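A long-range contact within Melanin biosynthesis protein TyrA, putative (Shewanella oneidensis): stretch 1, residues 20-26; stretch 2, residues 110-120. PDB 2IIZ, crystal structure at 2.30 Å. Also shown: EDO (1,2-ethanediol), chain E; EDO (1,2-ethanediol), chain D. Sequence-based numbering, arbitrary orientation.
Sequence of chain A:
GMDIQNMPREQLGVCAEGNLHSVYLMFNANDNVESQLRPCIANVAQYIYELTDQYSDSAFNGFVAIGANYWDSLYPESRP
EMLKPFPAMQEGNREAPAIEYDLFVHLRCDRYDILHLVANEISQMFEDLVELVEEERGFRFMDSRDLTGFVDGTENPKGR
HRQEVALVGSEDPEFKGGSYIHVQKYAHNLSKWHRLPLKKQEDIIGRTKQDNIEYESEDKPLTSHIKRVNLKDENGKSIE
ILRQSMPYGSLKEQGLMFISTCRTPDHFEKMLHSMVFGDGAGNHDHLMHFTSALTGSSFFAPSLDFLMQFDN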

# COMPACT_ATOMS: atom_id res chain seq x y z
N LEU A 20 8.83 -0.74 9.74
CA LEU A 20 7.42 -1.05 9.53
C LEU A 20 6.96 -1.02 8.07
O LEU A 20 5.97 -1.66 7.72
CB LEU A 20 6.53 -0.10 10.35
CG LEU A 20 6.75 -0.13 11.86
CD1 LEU A 20 5.90 0.93 12.61
CD2 LEU A 20 6.47 -1.50 12.41
N HIS A 21 7.66 -0.27 7.20
CA HIS A 21 7.21 -0.09 5.82
C HIS A 21 8.38 0.08 4.85
O HIS A 21 9.48 0.41 5.25
CB HIS A 21 6.35 1.15 5.67
CG HIS A 21 5.11 1.19 6.52
ND1 HIS A 21 4.02 0.38 6.28
CD2 HIS A 21 4.78 1.97 7.58
CE1 HIS A 21 3.07 0.65 7.17
NE2 HIS A 21 3.50 1.61 7.97
N SER A 22 8.09 -0.13 3.57
CA SER A 22 9.10 -0.03 2.53
C SER A 22 8.47 0.16 1.15
O SER A 22 7.31 -0.20 0.92
CB SER A 22 9.91 -1.33 2.49
OG SER A 22 9.06 -2.38 2.09
N VAL A 23 9.27 0.71 0.23
CA VAL A 23 8.89 0.86 -1.18
C VAL A 23 10.01 0.31 -2.07
O VAL A 23 11.21 0.52 -1.81
CB VAL A 23 8.64 2.31 -1.53
CG1 VAL A 23 8.18 2.47 -2.98
CG2 VAL A 23 7.58 2.89 -0.59
N TYR A 24 9.59 -0.38 -3.12
CA TYR A 24 10.50 -1.05 -4.03
C TYR A 24 10.19 -0.59 -5.47
O TYR A 24 9.09 -0.81 -6.00
CB TYR A 24 10.35 -2.57 -3.90
CG TYR A 24 10.40 -3.13 -2.49
CD1 TYR A 24 11.58 -3.10 -1.74
CD2 TYR A 24 9.28 -3.70 -1.91
CE1 TYR A 24 11.61 -3.62 -0.43
CE2 TYR A 24 9.31 -4.22 -0.61
CZ TYR A 24 10.47 -4.17 0.11
OH TYR A 24 10.47 -4.69 1.38
N LEU A 25 11.17 0.05 -6.08
CA LEU A 25 10.99 0.69 -7.37
C LEU A 25 12.03 0.20 -8.33
O LEU A 25 13.24 0.31 -8.07
CB LEU A 25 11.10 2.20 -7.27
CG LEU A 25 10.20 2.87 -6.24
CD1 LEU A 25 10.49 4.38 -6.20
CD2 LEU A 25 8.74 2.61 -6.56
N MSE A 26 11.53 -0.32 -9.44
CA MSE A 26 12.31 -0.89 -10.51
C MSE A 26 12.15 0.01 -11.71
O MSE A 26 11.02 0.26 -12.14
CB MSE A 26 11.75 -2.26 -10.81
CG MSE A 26 11.92 -3.17 -9.64
SE MSE A 26 13.83 -3.46 -9.42
CE MSE A 26 13.64 -4.73 -7.95
N ASP A 110 9.59 3.71 9.16
CA ASP A 110 8.48 3.38 10.07
C ASP A 110 7.22 4.24 9.80
O ASP A 110 6.19 4.07 10.46
CB ASP A 110 8.96 3.52 11.51
CG ASP A 110 10.08 2.54 11.82
OD1 ASP A 110 10.23 1.54 11.08
OD2 ASP A 110 10.81 2.75 12.81
N ARG A 111 7.33 5.16 8.84
CA ARG A 111 6.21 5.99 8.42
C ARG A 111 6.05 5.81 6.93
O ARG A 111 7.02 5.87 6.18
CB ARG A 111 6.46 7.47 8.72
CG ARG A 111 6.39 7.81 10.19
CD ARG A 111 6.52 9.29 10.47
NE ARG A 111 5.50 10.08 9.77
CZ ARG A 111 5.26 11.37 10.03
NH1 ARG A 111 5.95 12.01 10.97
NH2 ARG A 111 4.32 12.03 9.36
N TYR A 112 4.81 5.59 6.53
CA TYR A 112 4.45 5.30 5.14
C TYR A 112 4.28 6.58 4.38
O TYR A 112 4.55 6.62 3.20
CB TYR A 112 3.14 4.54 5.17
CG TYR A 112 2.50 4.09 3.88
CD1 TYR A 112 1.75 4.97 3.10
CD2 TYR A 112 2.61 2.76 3.45
CE1 TYR A 112 1.13 4.55 1.92
CE2 TYR A 112 2.00 2.31 2.26
CZ TYR A 112 1.26 3.21 1.50
OH TYR A 112 0.64 2.81 0.32
N ASP A 113 3.80 7.61 5.05
CA ASP A 113 3.55 8.87 4.38
C ASP A 113 4.87 9.46 3.88
O ASP A 113 4.94 10.05 2.80
CB ASP A 113 2.70 9.84 5.25
CG ASP A 113 3.29 10.14 6.65
OD1 ASP A 113 4.37 9.63 7.06
OD2 ASP A 113 2.62 10.95 7.37
N ILE A 114 5.92 9.29 4.67
CA ILE A 114 7.21 9.81 4.32
C ILE A 114 7.82 9.08 3.13
O ILE A 114 8.51 9.68 2.32
CB ILE A 114 8.15 9.75 5.53
CG1 ILE A 114 7.78 10.87 6.49
CG2 ILE A 114 9.59 9.85 5.12
CD1 ILE A 114 8.46 10.75 7.82
N LEU A 115 7.56 7.78 3.02
CA LEU A 115 8.03 7.00 1.84
C LEU A 115 7.27 7.40 0.57
O LEU A 115 7.84 7.45 -0.53
CB LEU A 115 7.85 5.52 2.09
CG LEU A 115 8.69 4.88 3.19
CD1 LEU A 115 8.19 3.47 3.51
CD2 LEU A 115 10.15 4.82 2.80
N HIS A 116 5.98 7.68 0.72
CA HIS A 116 5.20 8.12 -0.42
C HIS A 116 5.83 9.40 -0.93
O HIS A 116 6.07 9.53 -2.12
CB HIS A 116 3.76 8.35 -0.03
CG HIS A 116 2.85 8.59 -1.20
ND1 HIS A 116 2.23 7.56 -1.87
CD2 HIS A 116 2.47 9.74 -1.80
CE1 HIS A 116 1.49 8.07 -2.85
NE2 HIS A 116 1.62 9.39 -2.82
N LEU A 117 6.10 10.33 -0.02
CA LEU A 117 6.69 11.62 -0.37
C LEU A 117 8.05 11.43 -1.04
O LEU A 117 8.33 11.98 -2.11
CB LEU A 117 6.81 12.47 0.89
CG LEU A 117 7.41 13.88 0.82
CD1 LEU A 117 6.75 14.79 1.84
CD2 LEU A 117 8.91 13.90 1.05
N VAL A 118 8.91 10.63 -0.41
CA VAL A 118 10.26 10.43 -0.92
C VAL A 118 10.27 9.80 -2.30
O VAL A 118 10.99 10.26 -3.17
CB VAL A 118 11.11 9.62 0.06
CG1 VAL A 118 12.36 9.10 -0.59
CG2 VAL A 118 11.45 10.50 1.26
N ALA A 119 9.47 8.74 -2.48
CA ALA A 119 9.27 8.09 -3.78
C ALA A 119 8.85 9.08 -4.87
O ALA A 119 9.47 9.18 -5.92
CB ALA A 119 8.20 6.97 -3.67
N ASN A 120 7.77 9.81 -4.62
CA ASN A 120 7.36 10.87 -5.53
C ASN A 120 8.61 11.71 -5.85
O ASN A 120 8.94 11.92 -7.02
CB ASN A 120 6.25 11.75 -4.91
CG ASN A 120 4.84 11.14 -5.03
OD1 ASN A 120 4.57 10.26 -5.84
ND2 ASN A 120 3.92 11.63 -4.20
C1 EDO E . 2.22 7.02 8.66
O1 EDO E . 1.70 7.27 7.34
C2 EDO E . 2.25 5.50 8.90
O2 EDO E . 3.10 5.11 9.99
C1 EDO D . 10.03 -0.32 14.42
O1 EDO D . 11.07 -1.22 14.81
C2 EDO D . 9.46 0.37 15.65
O2 EDO D . 8.74 1.54 15.27

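Strand 21-26 lies along the helix of stretch 2, the two axes 8.4 Å apart at closest approach and running in nearly the same direction (21°). One hydrogen bond joins the stretches, at the end where both chains are still loop: L20 N donates to D110 OD1 (3.0 Å, 161°). D110 reaches it although its CA-to-CB bond points away overall; with chi1 at -62° (m), OD1 is brought to L20 N and lies 3.9 Å from L20 CG.

H21 is the hub. Its CA-to-CB bond points toward the helix, and chi1 m with chi2 at -71° lays the imidazole against the first residues of stretch 2. Y112 CB sits over one ring face, 4.0 Å from the centroid and 14° off the normal, while D110 O lies near the ring plane, 3.8 Å from H21 CD2. Y112, chi1 t, turns the edge of its phenol ring toward the face of H21, with centroids 5.5 Å apart and planes at 80°. A flat, buried ring can thus pack against carbon and aromatic edge together.

Farther along, the contact is aliphatic. Alternate strand residues H21, V23 and L25 point toward the helix, whereas S22 points away and its OG donates to Y24 OH (2.8 Å). L115, in the common m,t rotamer, extends CD1 to H21 CB (3.7 Å) and to S22 N (3.6 Å). V23, with chi1 t, has CG2 on the helix side, 3.8 Å from L115 CB, and a branched apolar side chain suits this buried, aliphatic place. One helical turn later, A119 offers only a methyl, and L25, also m,t, approaches it with CD1 4.3 Å from A119 CB. The contact buries 438 Å² in all.

R111 points away, pairing instead with D113: R111 NE to D113 OD1 is 3.0 Å. The 1,2-ethanediol of chain E, probably from the crystallisation liquor, makes a weak hydrogen bond from O2 to D110 O (3.3 Å).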